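PDB 2C2Q: G/U mismatch-specific DNA glycosylase from Deinococcus radiodurans, which belongs to the uracil-DNA glycosylase superfamily and is a mismatch-specific DNA glycosylase with a mixed beta sheet flanked by helices. Local coordinates for residues 32-40 / 83-91. The protein carries 1 engineered substitution. Numbering follows the deposited sequence.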
loop_
_atom_site.group_PDB
_atom_site.type_symbol
_atom_site.label_atom_id
_atom_site.label_comp_id
_atom_site.label_asym_id
_atom_site.label_seq_id
_atom_site.Cartn_x
_atom_site.Cartn_y
_atom_site.Cartn_z
ATOM N N GLY A 32 -1.843 -2.759 -1.175
ATOM C CA GLY A 32 -2.795 -3.000 -2.254
ATOM C C GLY A 32 -3.780 -4.118 -1.917
ATOM O O GLY A 32 -3.766 -4.646 -0.812
ATOM N N THR A 33 -4.620 -4.508 -2.874
ATOM C CA THR A 33 -5.517 -5.680 -2.644
ATOM C C THR A 33 -4.713 -6.990 -2.750
ATOM O O THR A 33 -4.660 -7.815 -1.814
ATOM C CB THR A 33 -6.607 -5.654 -3.723
ATOM O OG1 THR A 33 -5.998 -5.335 -4.972
ATOM C CG2 THR A 33 -7.604 -4.456 -3.478
ATOM N N ALA A 34 -4.079 -7.174 -3.905
ATOM C CA ALA A 34 -3.361 -8.387 -4.272
ATOM C C ALA A 34 -2.555 -8.060 -5.501
ATOM O O ALA A 34 -2.918 -7.106 -6.264
ATOM C CB ALA A 34 -4.306 -9.525 -4.601
ATOM N N PRO A 35 -1.495 -8.804 -5.723
ATOM C CA PRO A 35 -0.704 -8.584 -6.969
ATOM C C PRO A 35 -1.574 -8.957 -8.174
ATOM O O PRO A 35 -2.310 -9.974 -8.132
ATOM C CB PRO A 35 0.484 -9.541 -6.815
ATOM C CG PRO A 35 -0.192 -10.746 -5.939
ATOM C CD PRO A 35 -0.962 -9.941 -4.900
ATOM N N SER A 36 -1.628 -8.089 -9.176
ATOM C CA SER A 36 -2.122 -8.541 -10.499
ATOM C C SER A 36 -1.340 -9.766 -10.996
ATOM O O SER A 36 -0.214 -10.073 -10.553
ATOM C CB SER A 36 -2.037 -7.404 -11.579
ATOM O OG SER A 36 -0.657 -7.217 -11.904
ATOM N N GLY A 37 -1.891 -10.455 -12.012
ATOM C CA GLY A 37 -1.118 -11.548 -12.629
ATOM C C GLY A 37 0.200 -11.128 -13.147
ATOM O O GLY A 37 1.218 -11.801 -12.973
ATOM N N ILE A 38 0.241 -9.966 -13.797
ATOM C CA ILE A 38 1.513 -9.493 -14.300
ATOM C C ILE A 38 2.507 -9.242 -13.138
ATOM O O ILE A 38 3.684 -9.597 -13.238
ATOM C CB ILE A 38 1.266 -8.133 -15.132
ATOM C CG1 ILE A 38 0.542 -8.480 -16.467
ATOM C CG2 ILE A 38 2.582 -7.369 -15.391
ATOM C CD1 ILE A 38 0.006 -7.133 -17.154
ATOM N N SER A 39 2.033 -8.618 -12.062
ATOM C CA SER A 39 2.879 -8.357 -10.875
ATOM C C SER A 39 3.428 -9.671 -10.247
ATOM O O SER A 39 4.594 -9.760 -9.932
ATOM C CB SER A 39 2.110 -7.536 -9.854
ATOM O OG SER A 39 1.865 -6.223 -10.411
ATOM N N ALA A 40 2.547 -10.639 -10.125
ATOM C CA ALA A 40 2.915 -11.962 -9.560
ATOM C C ALA A 40 3.969 -12.639 -10.453
ATOM O O ALA A 40 4.960 -13.154 -9.969
ATOM C CB ALA A 40 1.718 -12.811 -9.439
ATOM N N THR A 83 3.043 -3.878 1.139
ATOM C CA THR A 83 2.419 -5.220 1.289
ATOM C C THR A 83 1.024 -5.204 0.609
ATOM O O THR A 83 0.667 -4.208 0.001
ATOM C CB THR A 83 2.346 -5.650 2.784
ATOM O OG1 THR A 83 1.812 -6.987 2.890
ATOM C CG2 THR A 83 1.397 -4.732 3.609
ATOM N N ASP A 84 0.241 -6.264 0.773
ATOM C CA ASP A 84 -1.107 -6.353 0.223
ATOM C C ASP A 84 -2.004 -7.092 1.197
ATOM O O ASP A 84 -1.520 -7.897 1.988
ATOM C CB ASP A 84 -1.096 -7.153 -1.075
ATOM C CG ASP A 84 -0.473 -6.388 -2.254
ATOM O OD1 ASP A 84 -0.702 -5.148 -2.409
ATOM O OD2 ASP A 84 0.207 -6.981 -3.130
ATOM N N VAL A 85 -3.300 -6.903 1.061
ATOM C CA VAL A 85 -4.234 -7.630 1.941
ATOM C C VAL A 85 -4.220 -9.117 1.615
ATOM O O VAL A 85 -4.343 -9.973 2.507
ATOM C CB VAL A 85 -5.653 -7.025 1.832
ATOM C CG1 VAL A 85 -6.629 -7.702 2.819
ATOM C CG2 VAL A 85 -5.618 -5.477 2.061
ATOM N N ALA A 86 -4.098 -9.448 0.333
ATOM C CA ALA A 86 -3.976 -10.832 -0.135
ATOM C C ALA A 86 -2.547 -11.091 -0.690
ATOM O O ALA A 86 -2.116 -10.442 -1.664
ATOM C CB ALA A 86 -5.003 -11.113 -1.176
ATOM N N LYS A 87 -1.824 -12.028 -0.076
ATOM C CA LYS A 87 -0.426 -12.244 -0.430
ATOM C C LYS A 87 -0.146 -13.573 -1.190
ATOM O O LYS A 87 0.915 -13.753 -1.736
ATOM C CB LYS A 87 0.408 -12.229 0.833
ATOM C CG LYS A 87 0.587 -10.839 1.444
ATOM C CD LYS A 87 1.333 -9.828 0.501
ATOM C CE LYS A 87 2.690 -10.360 0.069
ATOM N NZ LYS A 87 3.595 -9.294 -0.523
ATOM N N ARG A 88 -1.089 -14.512 -1.084
ATOM C CA ARG A 88 -0.916 -15.859 -1.646
ATOM C C ARG A 88 -1.711 -16.109 -2.921
ATOM O O ARG A 88 -1.699 -17.255 -3.431
ATOM C CB ARG A 88 -1.380 -16.892 -0.585
ATOM C CG ARG A 88 -0.536 -16.824 0.723
ATOM C CD ARG A 88 -0.882 -17.943 1.742
ATOM N NE ARG A 88 -0.030 -17.905 2.937
ATOM C CZ ARG A 88 -0.172 -17.009 3.929
ATOM N NH1 ARG A 88 -1.102 -16.057 3.868
ATOM N NH2 ARG A 88 0.626 -17.071 4.999
ATOM N N HIS A 89 -2.424 -15.084 -3.418
ATOM C CA HIS A 89 -3.228 -15.214 -4.614
ATOM C C HIS A 89 -3.028 -13.941 -5.439
ATOM O O HIS A 89 -2.732 -12.883 -4.896
ATOM C CB HIS A 89 -4.728 -15.313 -4.259
ATOM C CG HIS A 89 -5.084 -16.493 -3.384
ATOM N ND1 HIS A 89 -4.898 -16.495 -2.015
ATOM C CD2 HIS A 89 -5.614 -17.706 -3.696
ATOM C CE1 HIS A 89 -5.308 -17.659 -1.517
ATOM N NE2 HIS A 89 -5.737 -18.415 -2.521
ATOM N N SER A 90 -3.246 -14.063 -6.753
ATOM C CA SER A 90 -3.153 -12.927 -7.640
ATOM C C SER A 90 -4.405 -12.819 -8.474
ATOM O O SER A 90 -5.174 -13.793 -8.614
ATOM C CB SER A 90 -1.914 -13.069 -8.524
ATOM O OG SER A 90 -2.024 -14.143 -9.478
ATOM N N GLY A 91 -4.594 -11.641 -9.050
ATOM C CA GLY A 91 -5.677 -11.412 -9.999
ATOM C C GLY A 91 -6.479 -10.216 -9.537
ATOM O O GLY A 91 -6.056 -9.481 -8.606
HETATM O O HOH W 1 -5.031 -7.283 -8.140
#
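Gly32 N faces two oxygens of strand 80-84, Thr83 O and Asp84 OD1. Gly32 N donates to Thr83 O at 3.1 Å, in the carbonyl plane and on a lone pair. It also makes a weak, strongly bent bond to Asp84 OD1 (121° at the hydrogen). Asp84 CG lies beside its own backbone N and anti to the carbonyl carbon (chi1 -73°). This turns the carboxylate over Gly32, whose lack of a side chain lets OD1 come close. Asp84 OD2 lies 3.6 Å from Pro35 CD. A bound acetate ion also lies close to the Asp84 side chain, which may mark a pocket there. The backbone pairing runs on past the strand ends. Val85 N donates to Gly32 O, and Ala86 N reaches Thr33 O at 2.8 Å, almost in line with the carbonyl bond. Val85 CG2 packs beside Gly32 O. Ala34 CB meets Ala86 CB at 3.8 Å.

Gly32 and Asp84 form a parallel bridge where strands 28-32 and 80-84 end. Strand 80-84 is an outermost strand of the mixed sheet. The two loops leaving these C-terminal ends build the contact, as in the alpha/beta fold of the superfamily.

Further along, Pro35 lays its CD and CG against His89 O, with Pro35 CD 3.4 Å from His89 O. Pro35 O accepts from Gly91 N at 3.0 Å. A water bridges the two segments by donating to Ala34 O and Gly91 O. Ala86 O and His89 O are buried without a hydrogen-bond donor in the model; Ala86 O has a C-H contact from Ala34 CA. Ser90 CB packs on Ala40 CB, in the first turn of helix 37-42. Ser36 is the N-cap of that helix: its OG accepts from Ser39 N in a nearly straight bond (165°). The Thr83 side chain points away from segment 32-40, and its OG1 is hydrogen-bonded to Asp20, which also forms a salt bridge with Lys87 NZ.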